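PDB 2P7I: methyltransferase from Pectobacterium atrosepticum SCRI1043, which probably transfers a methyl group from S-adenosylmethionine to a substrate not yet identified, using a Rossmann-like methyltransferase domain. Local coordinates for residues D27-F32 with G198-A203; L46-S51 with I67-A72; L109-E114 with V140-N145; H115-V120 with G172-Y177; Y177-L182 with A238-L243. All blocks are in the same frame, centred on the assembly; numbering follows the deposited sequence.

Interaction 1 of 5, residues D27-F32 with G198-A203; sequences DVMHPF and GIFFKA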
# COMPACT_ATOMS: atom_id res chain seq x y z
N ASP B 27 10.34 22.39 11.67
CA ASP B 27 9.95 21.99 13.01
C ASP B 27 9.54 20.55 13.12
O ASP B 27 9.67 19.96 14.18
CB ASP B 27 8.83 22.89 13.52
CG ASP B 27 9.27 24.34 13.66
OD1 ASP B 27 10.30 24.56 14.32
OD2 ASP B 27 8.63 25.23 13.08
N VAL B 28 9.05 19.97 12.04
CA VAL B 28 8.56 18.60 12.08
C VAL B 28 9.51 17.69 11.29
O VAL B 28 10.04 16.70 11.82
CB VAL B 28 7.10 18.47 11.60
CG1 VAL B 28 6.72 17.00 11.44
CG2 VAL B 28 6.13 19.17 12.55
N MSE B 29 9.77 18.04 10.04
CA MSE B 29 10.53 17.13 9.20
C MSE B 29 12.01 17.01 9.56
O MSE B 29 12.57 15.90 9.48
CB MSE B 29 10.35 17.51 7.75
CG MSE B 29 8.96 17.28 7.16
SE MSE B 29 8.40 15.47 7.30
CE MSE B 29 9.77 14.78 6.15
N HIS B 30 12.68 18.12 9.88
CA HIS B 30 14.11 18.06 10.24
C HIS B 30 14.38 17.11 11.41
O HIS B 30 15.23 16.25 11.32
CB HIS B 30 14.68 19.44 10.51
CG HIS B 30 14.95 20.25 9.28
ND1 HIS B 30 15.60 21.46 9.32
CD2 HIS B 30 14.66 20.02 7.98
CE1 HIS B 30 15.71 21.95 8.10
NE2 HIS B 30 15.14 21.10 7.27
N PRO B 31 13.65 17.25 12.53
CA PRO B 31 13.88 16.28 13.61
C PRO B 31 13.61 14.80 13.28
O PRO B 31 14.36 13.94 13.71
CB PRO B 31 12.99 16.81 14.76
CG PRO B 31 12.09 17.80 14.16
CD PRO B 31 12.74 18.34 12.92
N PHE B 32 12.57 14.51 12.52
CA PHE B 32 12.28 13.14 12.11
C PHE B 32 13.33 12.63 11.14
O PHE B 32 13.64 11.45 11.16
CB PHE B 32 10.87 13.02 11.51
CG PHE B 32 9.78 13.04 12.55
CD1 PHE B 32 9.85 12.23 13.67
CD2 PHE B 32 8.69 13.86 12.39
CE1 PHE B 32 8.86 12.23 14.63
CE2 PHE B 32 7.68 13.87 13.38
CZ PHE B 32 7.78 13.05 14.49
N GLY B 198 10.87 5.64 4.18
CA GLY B 198 10.17 6.90 4.05
C GLY B 198 10.09 7.61 5.38
O GLY B 198 10.17 7.00 6.43
N ILE B 199 10.01 8.92 5.34
CA ILE B 199 9.98 9.73 6.53
C ILE B 199 8.68 10.55 6.58
O ILE B 199 8.48 11.49 5.82
CB ILE B 199 11.20 10.66 6.61
CG1 ILE B 199 12.49 9.82 6.54
CG2 ILE B 199 11.11 11.58 7.93
CD1 ILE B 199 13.74 10.66 6.22
N PHE B 200 7.80 10.14 7.52
CA PHE B 200 6.59 10.86 7.92
C PHE B 200 5.39 10.62 7.00
O PHE B 200 5.36 11.11 5.90
CB PHE B 200 6.80 12.37 8.07
CG PHE B 200 5.71 13.07 8.89
CD1 PHE B 200 5.79 13.14 10.25
CD2 PHE B 200 4.62 13.67 8.27
CE1 PHE B 200 4.78 13.79 11.00
CE2 PHE B 200 3.61 14.29 9.02
CZ PHE B 200 3.69 14.34 10.36
N PHE B 201 4.40 9.91 7.50
CA PHE B 201 3.13 9.74 6.79
C PHE B 201 2.38 11.06 6.71
O PHE B 201 1.89 11.54 7.69
CB PHE B 201 2.31 8.66 7.48
CG PHE B 201 1.26 8.02 6.59
CD1 PHE B 201 0.12 8.73 6.24
CD2 PHE B 201 1.41 6.73 6.13
CE1 PHE B 201 -0.85 8.16 5.45
CE2 PHE B 201 0.46 6.15 5.33
CZ PHE B 201 -0.67 6.86 5.00
N LYS B 202 2.29 11.63 5.50
CA LYS B 202 1.89 13.05 5.33
C LYS B 202 0.59 13.13 4.55
O LYS B 202 0.58 12.90 3.34
CB LYS B 202 2.98 13.83 4.58
CG LYS B 202 2.79 15.35 4.52
CD LYS B 202 3.76 15.98 3.53
CE LYS B 202 3.50 17.45 3.38
NZ LYS B 202 4.42 18.03 2.33
N ALA B 203 -0.51 13.43 5.24
CA ALA B 203 -1.84 13.46 4.60
C ALA B 203 -2.37 14.88 4.37
O ALA B 203 -3.38 15.06 3.69
CB ALA B 203 -2.82 12.66 5.43
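F200 lays its ring across the side chains of V28, M29 and F32, which all project from helix 24-37. The contact belongs to the Rossmann-like methyltransferase fold: the helix packs on the end of strand 192-201, an outermost strand of the seven-stranded sheet within this chain, and the axes of 27-32 and 198-201 run at 143°. CG of F200 is anti to the backbone N (chi1 -162°), which carries the ring toward the helix. V28 sets CG1 against F200 CE1 at 3.8 Å, an off-centre CH-pi contact with the two side chains at about a right angle. F32 offers the CD2 and CE2 side of its own ring, with CD2 3.7 Å from F200 CD1; the planes are inclined by 34°, an oblique pairing. The selenium of selenomethionine M29 makes an oblique Met-aromatic contact, 4.7 Å from the F200 ring centroid. The bend at chi2 (-58°) brings M29 SE to 3.6 Å from F200 CB, and a further bend at chi3 places CE near I199. F24 and W209 add edge-to-face contacts to the same F200 ring, and helix 220-230 touches it through L223 and C226. One residue earlier on the strand, I199 points CG2 at the helix, where it meets F32 CB and M29 CE; that same M29 CE comes within 3.5 Å of I199 O.

Interaction 2 of 5, residues L46-S51 with I67-A72; sequences LLELGS and ITCVEA
With chi1 at -179°, L46 holds CG anti to its backbone N, which lets CD2 lie side by side with I67 CG2, 3.8 Å away. L46 and E48 stand on the sheet face they share with I67 and C69, while L47 and L49 project from the other face beside T68 and V70. The two strands are the ends of a beta-alpha-beta unit, strand 46-49, helix 55-60, strand 67-71, in the Rossmann-like sheet. They run parallel in register, L46 beside I67 through L49 beside V70. T68 N bonds to L46 O, E48 N to T68 O at 2.7 Å and nearly straight (173°), and V70 N to E48 O. On the opposite face from L46, L47 CD1 touches both T68 CG2 and V70 CG2, and L49 CD2 packs on V70 CB. The glutamate at 48 has its carboxylate held by T57 through OE1 and by a bound Tris molecule through OE2. Tris probably came from the crystallisation liquor, but it lies at the carboxyl end of the strand, where related enzymes bind S-adenosylmethionine. Past L49 the chain turns at G50, whose positive phi suits glycine. V70 O then takes two donors, G50 N at 2.8 Å and S51 N at 3.2 Å, the latter from above the carbonyl plane. S51 OG rests 3.3 Å from C69 CB.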
# COMPACT_ATOMS: atom_id res chain seq x y z
N LEU B 46 31.36 13.77 9.14
CA LEU B 46 30.20 13.94 8.30
C LEU B 46 30.42 15.06 7.32
O LEU B 46 31.08 16.05 7.63
CB LEU B 46 28.97 14.22 9.17
CG LEU B 46 27.63 14.40 8.44
CD1 LEU B 46 26.48 13.77 9.20
CD2 LEU B 46 27.38 15.86 8.20
N LEU B 47 29.87 14.88 6.11
CA LEU B 47 29.82 15.89 5.08
C LEU B 47 28.35 16.24 4.81
O LEU B 47 27.55 15.35 4.52
CB LEU B 47 30.49 15.39 3.80
CG LEU B 47 30.43 16.26 2.54
CD1 LEU B 47 31.20 17.58 2.63
CD2 LEU B 47 30.94 15.43 1.31
N GLU B 48 28.00 17.52 4.91
CA GLU B 48 26.64 18.01 4.61
C GLU B 48 26.66 18.81 3.32
O GLU B 48 27.23 19.92 3.26
CB GLU B 48 26.06 18.83 5.76
CG GLU B 48 24.65 19.34 5.45
CD GLU B 48 24.05 20.27 6.50
OE1 GLU B 48 24.78 20.85 7.34
OE2 GLU B 48 22.81 20.45 6.44
N LEU B 49 26.09 18.22 2.28
CA LEU B 49 26.05 18.84 0.96
C LEU B 49 24.80 19.69 0.85
O LEU B 49 23.69 19.19 0.99
CB LEU B 49 26.07 17.76 -0.12
CG LEU B 49 27.40 17.00 -0.20
CD1 LEU B 49 27.29 15.79 -1.11
CD2 LEU B 49 28.48 17.98 -0.66
N GLY B 50 24.98 20.98 0.60
CA GLY B 50 23.88 21.94 0.51
C GLY B 50 23.41 22.38 1.88
O GLY B 50 22.24 22.25 2.20
N SER B 51 24.32 22.90 2.68
CA SER B 51 24.04 23.17 4.10
C SER B 51 23.23 24.45 4.31
O SER B 51 22.72 24.74 5.41
CB SER B 51 25.34 23.24 4.88
OG SER B 51 26.31 23.97 4.15
N ILE B 67 32.22 18.16 11.15
CA ILE B 67 31.26 18.32 10.07
C ILE B 67 31.85 19.27 9.06
O ILE B 67 32.41 20.29 9.40
CB ILE B 67 29.92 18.92 10.55
CG1 ILE B 67 29.24 17.98 11.55
CG2 ILE B 67 29.00 19.15 9.37
CD1 ILE B 67 27.97 18.55 12.21
N THR B 68 31.72 18.89 7.79
CA THR B 68 32.16 19.71 6.68
C THR B 68 30.90 20.06 5.91
O THR B 68 30.05 19.19 5.64
CB THR B 68 33.18 18.97 5.81
OG1 THR B 68 34.32 18.65 6.61
CG2 THR B 68 33.61 19.80 4.60
N CYS B 69 30.76 21.35 5.59
CA CYS B 69 29.54 21.89 4.99
C CYS B 69 29.88 22.55 3.68
O CYS B 69 30.67 23.50 3.67
CB CYS B 69 28.91 22.95 5.89
SG CYS B 69 28.20 22.39 7.44
N VAL B 70 29.25 22.09 2.60
CA VAL B 70 29.41 22.67 1.28
C VAL B 70 28.13 23.39 0.91
O VAL B 70 27.03 22.80 0.96
CB VAL B 70 29.74 21.60 0.20
CG1 VAL B 70 29.93 22.26 -1.16
CG2 VAL B 70 30.97 20.83 0.57
N GLU B 71 28.27 24.65 0.55
CA GLU B 71 27.15 25.52 0.21
C GLU B 71 27.62 26.52 -0.82
O GLU B 71 28.71 27.08 -0.68
CB GLU B 71 26.65 26.24 1.46
CG GLU B 71 25.57 27.29 1.22
CD GLU B 71 24.42 26.82 0.36
OE1 GLU B 71 23.93 25.68 0.54
OE2 GLU B 71 23.98 27.61 -0.50
N ALA B 72 26.80 26.72 -1.85
CA ALA B 72 27.15 27.61 -2.97
C ALA B 72 26.92 29.11 -2.66
O ALA B 72 27.60 29.98 -3.24
CB ALA B 72 26.37 27.21 -4.21
O HOH W 1 33.94 16.46 8.15

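Interaction 3 of 5, residues L109-E114 with V140-N145; sequences LTHVLE and VCPNAN
T110 pairs with V140 in parallel register, their CA atoms 4.5 Å apart, and two backbone bonds frame the pair: V140 N to L109 O at 3.0 Å and H111 N to V140 O at 2.8 Å. T110 and V140 point the same way, side by side, with the threonine methyl CG2 3.6 Å from V140 CB. Beyond the bridge the chains part, and P142 meets two side chains of the other segment. Its CD stands over the centre of the H111 imidazole, 3.7 Å from the centroid, in a CH-pi contact. E114 meets the proline tip to tip, OE2 3.2 Å from P142 CD. Both segments leave the carboxyl ends of adjacent central strands of the Rossmann-like sheet, the edge where this family usually forms its active-site cleft; a Tris molecule bound there lies close to T110. The imidazole is further held where H111 NE2 is hydrogen-bonded to S239 OG of strand 237-245. C141 SG touches L113 CB at 3.9 Å. Farther on, N143 OD1 accepts from N145 N, forming an Asx turn.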
# COMPACT_ATOMS: atom_id res chain seq x y z
N LEU B 109 22.66 14.33 2.03
CA LEU B 109 22.09 15.07 0.89
C LEU B 109 20.57 15.07 0.99
O LEU B 109 19.88 14.17 0.46
CB LEU B 109 22.60 14.51 -0.45
CG LEU B 109 22.37 15.34 -1.71
CD1 LEU B 109 23.23 16.64 -1.80
CD2 LEU B 109 22.57 14.44 -2.97
N THR B 110 20.05 16.03 1.76
CA THR B 110 18.62 16.07 2.06
C THR B 110 17.99 17.26 1.40
O THR B 110 18.41 18.40 1.63
CB THR B 110 18.29 16.11 3.58
OG1 THR B 110 19.00 17.17 4.25
CG2 THR B 110 18.64 14.79 4.22
N HIS B 111 16.98 16.97 0.58
CA HIS B 111 16.27 17.98 -0.18
C HIS B 111 17.17 18.90 -0.97
O HIS B 111 16.99 20.11 -1.01
CB HIS B 111 15.34 18.77 0.74
CG HIS B 111 14.21 17.95 1.28
ND1 HIS B 111 12.97 18.48 1.56
CD2 HIS B 111 14.09 16.62 1.50
CE1 HIS B 111 12.17 17.53 1.99
NE2 HIS B 111 12.82 16.38 1.94
N VAL B 112 18.14 18.31 -1.65
CA VAL B 112 19.04 19.03 -2.53
C VAL B 112 19.03 18.42 -3.96
O VAL B 112 19.07 19.17 -4.94
CB VAL B 112 20.49 18.98 -1.97
CG1 VAL B 112 21.51 19.50 -3.00
CG2 VAL B 112 20.60 19.68 -0.60
N LEU B 113 18.98 17.08 -4.08
CA LEU B 113 19.14 16.41 -5.41
C LEU B 113 18.12 16.87 -6.48
O LEU B 113 18.45 16.96 -7.68
CB LEU B 113 19.15 14.89 -5.29
CG LEU B 113 19.58 14.16 -6.56
CD1 LEU B 113 21.07 14.38 -6.83
CD2 LEU B 113 19.17 12.65 -6.46
N GLU B 114 16.93 17.26 -6.01
CA GLU B 114 15.82 17.70 -6.88
C GLU B 114 16.06 19.07 -7.50
O GLU B 114 15.39 19.47 -8.44
CB GLU B 114 14.49 17.63 -6.08
CG GLU B 114 14.34 18.57 -4.89
CD GLU B 114 14.94 18.05 -3.58
OE1 GLU B 114 15.75 17.06 -3.58
OE2 GLU B 114 14.55 18.63 -2.55
N VAL B 140 17.89 12.00 0.75
CA VAL B 140 16.46 12.24 1.08
C VAL B 140 15.91 13.29 0.14
O VAL B 140 16.50 14.31 -0.02
CB VAL B 140 16.24 12.66 2.56
CG1 VAL B 140 14.76 12.91 2.83
CG2 VAL B 140 16.77 11.60 3.52
N CYS B 141 14.75 13.01 -0.45
CA CYS B 141 14.06 13.95 -1.31
C CYS B 141 12.56 13.99 -1.01
O CYS B 141 12.00 12.99 -0.53
CB CYS B 141 14.22 13.52 -2.77
SG CYS B 141 15.91 13.66 -3.41
N PRO B 142 11.90 15.09 -1.36
CA PRO B 142 10.44 15.15 -1.29
C PRO B 142 9.83 14.09 -2.21
O PRO B 142 10.31 13.83 -3.30
CB PRO B 142 10.12 16.58 -1.75
CG PRO B 142 11.27 17.25 -1.83
CD PRO B 142 12.45 16.35 -1.84
N ASN B 143 8.80 13.41 -1.74
CA ASN B 143 8.21 12.30 -2.44
C ASN B 143 7.02 12.68 -3.30
O ASN B 143 6.02 13.21 -2.80
CB ASN B 143 7.78 11.31 -1.38
CG ASN B 143 7.18 10.06 -1.93
OD1 ASN B 143 7.43 9.67 -3.09
ND2 ASN B 143 6.42 9.37 -1.08
N ALA B 144 7.10 12.30 -4.56
CA ALA B 144 6.00 12.50 -5.49
C ALA B 144 4.73 11.84 -5.03
O ALA B 144 3.63 12.30 -5.35
CB ALA B 144 6.39 11.95 -6.87
N ASN B 145 4.86 10.66 -4.40
CA ASN B 145 3.72 9.85 -4.08
C ASN B 145 3.21 10.07 -2.65
O ASN B 145 2.41 9.32 -2.18
CB ASN B 145 4.02 8.39 -4.29
CG ASN B 145 4.39 8.10 -5.71
OD1 ASN B 145 4.13 8.90 -6.59
ND2 ASN B 145 5.00 6.93 -5.93

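Interaction 4 of 5, residues H115-V120 with G172-Y177; sequences HIDDPV and GHRCTY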
# COMPACT_ATOMS: atom_id res chain seq x y z
N HIS B 115 17.04 19.77 -6.95
CA HIS B 115 17.47 21.07 -7.45
C HIS B 115 18.61 20.98 -8.48
O HIS B 115 18.99 22.00 -9.05
CB HIS B 115 17.98 21.92 -6.30
CG HIS B 115 16.91 22.45 -5.40
ND1 HIS B 115 16.43 21.77 -4.31
CD2 HIS B 115 16.30 23.66 -5.38
CE1 HIS B 115 15.53 22.51 -3.68
NE2 HIS B 115 15.43 23.66 -4.31
N ILE B 116 19.13 19.79 -8.73
CA ILE B 116 20.34 19.63 -9.56
C ILE B 116 20.00 19.28 -11.01
O ILE B 116 19.26 18.31 -11.27
CB ILE B 116 21.24 18.52 -8.94
CG1 ILE B 116 21.59 18.89 -7.50
CG2 ILE B 116 22.57 18.30 -9.75
CD1 ILE B 116 22.39 20.17 -7.43
N ASP B 117 20.56 20.01 -11.96
CA ASP B 117 20.35 19.70 -13.38
C ASP B 117 20.85 18.31 -13.80
O ASP B 117 20.18 17.65 -14.58
CB ASP B 117 20.97 20.76 -14.26
CG ASP B 117 20.31 22.12 -14.12
OD1 ASP B 117 19.08 22.20 -13.87
OD2 ASP B 117 21.03 23.11 -14.29
N ASP B 118 22.01 17.88 -13.30
CA ASP B 118 22.58 16.56 -13.59
C ASP B 118 22.77 15.78 -12.28
O ASP B 118 23.86 15.71 -11.74
CB ASP B 118 23.91 16.73 -14.32
CG ASP B 118 24.43 15.44 -14.91
OD1 ASP B 118 23.93 14.34 -14.57
OD2 ASP B 118 25.38 15.53 -15.72
N PRO B 119 21.69 15.19 -11.76
CA PRO B 119 21.75 14.52 -10.48
C PRO B 119 22.65 13.28 -10.45
O PRO B 119 23.33 13.03 -9.47
CB PRO B 119 20.29 14.13 -10.23
CG PRO B 119 19.67 14.08 -11.61
CD PRO B 119 20.35 15.14 -12.37
N VAL B 120 22.68 12.51 -11.53
CA VAL B 120 23.56 11.35 -11.58
C VAL B 120 25.03 11.80 -11.43
O VAL B 120 25.81 11.14 -10.74
CB VAL B 120 23.35 10.50 -12.86
CG1 VAL B 120 24.39 9.36 -12.90
CG2 VAL B 120 21.92 9.96 -12.87
N GLY B 172 13.43 26.13 -7.65
CA GLY B 172 14.63 25.47 -8.17
C GLY B 172 14.50 23.98 -8.42
O GLY B 172 15.45 23.34 -8.84
N HIS B 173 13.33 23.41 -8.18
CA HIS B 173 13.14 21.99 -8.45
C HIS B 173 13.24 21.67 -9.93
O HIS B 173 12.64 22.35 -10.75
CB HIS B 173 11.75 21.59 -7.99
CG HIS B 173 11.63 21.50 -6.51
ND1 HIS B 173 10.67 20.77 -5.88
CD2 HIS B 173 12.38 22.07 -5.53
CE1 HIS B 173 10.81 20.88 -4.57
NE2 HIS B 173 11.84 21.68 -4.34
N ARG B 174 13.94 20.60 -10.28
CA ARG B 174 14.02 20.13 -11.66
C ARG B 174 13.40 18.74 -11.81
O ARG B 174 13.32 18.22 -12.92
CB ARG B 174 15.47 20.14 -12.14
CG ARG B 174 16.11 21.56 -12.17
CD ARG B 174 15.35 22.45 -13.14
NE ARG B 174 15.74 23.88 -13.13
CZ ARG B 174 15.12 24.85 -12.46
NH1 ARG B 174 14.06 24.62 -11.67
NH2 ARG B 174 15.58 26.09 -12.57
N CYS B 175 12.95 18.16 -10.70
CA CYS B 175 12.42 16.80 -10.66
C CYS B 175 11.56 16.67 -9.42
O CYS B 175 11.79 17.39 -8.43
CB CYS B 175 13.59 15.82 -10.61
SG CYS B 175 13.22 14.03 -10.62
N THR B 176 10.66 15.71 -9.43
CA THR B 176 9.95 15.35 -8.24
C THR B 176 10.13 13.86 -8.19
O THR B 176 9.46 13.13 -8.95
CB THR B 176 8.48 15.70 -8.33
OG1 THR B 176 8.33 17.10 -8.66
CG2 THR B 176 7.78 15.50 -6.93
N TYR B 177 11.07 13.44 -7.36
CA TYR B 177 11.37 12.02 -7.21
C TYR B 177 10.30 11.22 -6.54
O TYR B 177 9.58 11.68 -5.68
CB TYR B 177 12.64 11.84 -6.39
CG TYR B 177 13.93 12.16 -7.17
CD1 TYR B 177 14.41 11.30 -8.14
CD2 TYR B 177 14.63 13.34 -6.94
CE1 TYR B 177 15.58 11.58 -8.84
CE2 TYR B 177 15.80 13.62 -7.63
CZ TYR B 177 16.27 12.74 -8.56
OH TYR B 177 17.42 12.99 -9.25
O HOH W 2 17.75 24.44 -9.64
O HOH W 3 17.17 16.25 -10.10
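G172 O accepts from a water at 2.7 Å that also donates to H115 O. The same carbonyl receives a CA-H...O contact from H115, with CA 3.3 Å from G172 O, so backbone and solvent together join the two segments where no direct hydrogen bond crosses. G172 ends helix 166-171 in a Schellman motif with positive phi, and H115 CD2 packs close over its backbone, 3.5 Å from G172 C and oblique to the ring. Chi2 of 88° turns the H115 ring plane roughly perpendicular to the plane of CA, CB and CG, presenting a face to an edge of H173. The two planes are 81° apart in this T-shaped pair, with H173 CD2 above the rim of H115, 3.6 Å from H115 NE2. Farther along, D117 and R174 lie side by side. D117 OD1 touches the aliphatic CG of R174, and its salt bridge to R174 NE is long at 3.8 Å. The guanidinium has firmer partners: NH1 donates to H173 O at 2.8 Å and to F169 O, and F169 also makes a cation-pi contact with R174. At the other end, Y177 OH reaches P119 CB; its hydrogen bond to D185 is joined by a weak one from a water that also donates to I116 O. The contact thus lies at the surface, joining the turn that leads into helix 119-130 to the loop between helices 166-171 and 179-188; D118 OD1 caps helix 119-130 by accepting from A121 N, and P119 in its first turn also touches D185 of helix 179-188.

Interaction 5 of 5, residues Y177-L182 with A238-L243; sequences YALDTL and ASIFLL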
# COMPACT_ATOMS: atom_id res chain seq x y z
N TYR B 177 11.07 13.44 -7.36
CA TYR B 177 11.37 12.02 -7.21
C TYR B 177 10.30 11.22 -6.54
O TYR B 177 9.58 11.68 -5.68
CB TYR B 177 12.64 11.84 -6.39
CG TYR B 177 13.93 12.16 -7.17
CD1 TYR B 177 14.41 11.30 -8.14
CD2 TYR B 177 14.63 13.34 -6.94
CE1 TYR B 177 15.58 11.58 -8.84
CE2 TYR B 177 15.80 13.62 -7.63
CZ TYR B 177 16.27 12.74 -8.56
OH TYR B 177 17.42 12.99 -9.25
N ALA B 178 10.27 9.97 -6.92
CA ALA B 178 9.59 8.90 -6.13
C ALA B 178 10.67 7.82 -5.92
O ALA B 178 11.81 7.94 -6.44
CB ALA B 178 8.37 8.34 -6.90
N LEU B 179 10.34 6.77 -5.19
CA LEU B 179 11.33 5.72 -4.92
C LEU B 179 11.89 5.11 -6.19
O LEU B 179 13.07 4.73 -6.26
CB LEU B 179 10.76 4.69 -3.98
CG LEU B 179 10.70 5.08 -2.49
CD1 LEU B 179 9.68 4.26 -1.76
CD2 LEU B 179 12.06 4.90 -1.84
N ASP B 180 11.07 5.02 -7.23
CA ASP B 180 11.54 4.40 -8.46
C ASP B 180 12.63 5.21 -9.16
O ASP B 180 13.71 4.67 -9.55
CB ASP B 180 10.36 3.99 -9.39
CG ASP B 180 9.60 5.16 -10.04
OD1 ASP B 180 9.28 6.15 -9.35
OD2 ASP B 180 9.25 5.06 -11.24
N THR B 181 12.40 6.52 -9.32
CA THR B 181 13.32 7.34 -10.05
C THR B 181 14.53 7.71 -9.20
O THR B 181 15.63 7.89 -9.70
CB THR B 181 12.60 8.63 -10.53
OG1 THR B 181 11.89 9.22 -9.43
CG2 THR B 181 11.61 8.30 -11.69
N LEU B 182 14.32 7.88 -7.90
CA LEU B 182 15.44 8.11 -6.98
C LEU B 182 16.45 6.93 -6.94
O LEU B 182 17.63 7.14 -7.10
CB LEU B 182 14.92 8.47 -5.58
CG LEU B 182 15.97 9.03 -4.58
CD1 LEU B 182 16.65 10.29 -5.12
CD2 LEU B 182 15.32 9.31 -3.16
N ALA B 238 6.12 11.84 3.35
CA ALA B 238 6.49 13.21 2.94
C ALA B 238 7.77 13.19 2.12
O ALA B 238 7.86 13.81 1.04
CB ALA B 238 6.66 14.06 4.15
N SER B 239 8.76 12.45 2.61
CA SER B 239 10.09 12.40 1.99
C SER B 239 10.50 10.96 1.93
O SER B 239 10.14 10.16 2.76
CB SER B 239 11.13 13.19 2.78
OG SER B 239 10.89 14.58 2.63
N ILE B 240 11.27 10.60 0.91
CA ILE B 240 11.75 9.25 0.81
C ILE B 240 13.27 9.29 1.02
O ILE B 240 13.93 10.34 0.78
CB ILE B 240 11.41 8.65 -0.59
CG1 ILE B 240 11.62 9.71 -1.70
CG2 ILE B 240 9.96 8.15 -0.62
CD1 ILE B 240 11.42 9.16 -3.12
N PHE B 241 13.80 8.16 1.44
CA PHE B 241 15.10 8.06 2.05
C PHE B 241 15.75 6.80 1.53
O PHE B 241 15.25 5.68 1.75
CB PHE B 241 14.93 8.07 3.60
CG PHE B 241 16.16 7.68 4.40
CD1 PHE B 241 17.45 7.98 3.98
CD2 PHE B 241 16.00 7.05 5.63
CE1 PHE B 241 18.56 7.58 4.75
CE2 PHE B 241 17.10 6.70 6.41
CZ PHE B 241 18.38 6.92 5.95
N LEU B 242 16.82 6.99 0.79
CA LEU B 242 17.73 5.93 0.44
C LEU B 242 19.05 5.99 1.23
O LEU B 242 19.73 7.00 1.24
CB LEU B 242 18.04 5.93 -1.06
CG LEU B 242 16.91 5.78 -2.09
CD1 LEU B 242 17.62 5.62 -3.50
CD2 LEU B 242 16.06 4.59 -1.80
N LEU B 243 19.41 4.89 1.87
CA LEU B 243 20.72 4.72 2.48
C LEU B 243 21.58 4.03 1.48
O LEU B 243 21.29 2.93 1.01
CB LEU B 243 20.66 3.85 3.75
CG LEU B 243 21.99 3.78 4.55
CD1 LEU B 243 22.24 5.16 5.24
CD2 LEU B 243 21.92 2.65 5.56
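I240 and L242 reach from one face of strand 237-245 toward helix 179-188 and interdigitate with L179 and L182, the side chains sliding past each other in opposite directions in three of the four pairings. I240 touches both leucines of the helix. Its CG2 branch meets L179 CG at 3.7 Å, while the CG1 branch points at the start of the helix, with L182 CD2 alongside I240 CD1 at 3.9 Å. That split follows from chi1 of 40°, which sets I240 CG1 between the backbone N and the carbonyl carbon and CG2 anti to that carbon. L242, two residues on and on the same face, gives CD1 to L182 CG at 3.9 Å and CD2 to L179 CD2 at 4.0 Å; this last pair crosses at a slant. Each helix leucine therefore touches both strand residues, and the side-chain contacts across the interface are all apolar. L182 also covers Y177: its CD1 stands over the centre of the phenol ring, 3.8 Å above the plane. The helix start is tied down locally, since A178, at the N-cap position, donates its N to T181 OG1 at 3.1 Å and its O accepts from L182 N. F241 points to the reverse face, toward I199 and helix 24-37. L179 also packs on Q232 of the fourth subunit, and D180 OD2 is hydrogen-bonded to the backbone N of N161 of the third subunit. A helix covering one face of a central sheet through alternate strand residues is the layered alpha/beta/alpha packing of Rossmann-like methyltransferases, here on the antiparallel strand 237-245.

Interactions 1, 2, 3 and 5 all reach the one mixed sheet and are largely buried; interaction 4 is the surface contact, and it relies on water, a T-shaped histidine pair and a long salt bridge. Interactions 2 and 3 are parallel strand pairs held by backbone hydrogen bonds, and they touch where L49 packs on L109. Interactions 1 and 5 are helix-on-strand contacts made by apolar and aromatic side chains, and their strands 192-201 and 237-245 are neighbours, joined through F200 O and A238 N. Interaction 3 lies nearest the chain's centre: H111 meets S239 of interaction 5, and E114 O meets R174 N of interaction 4. Y177 is shared by interactions 4 and 5.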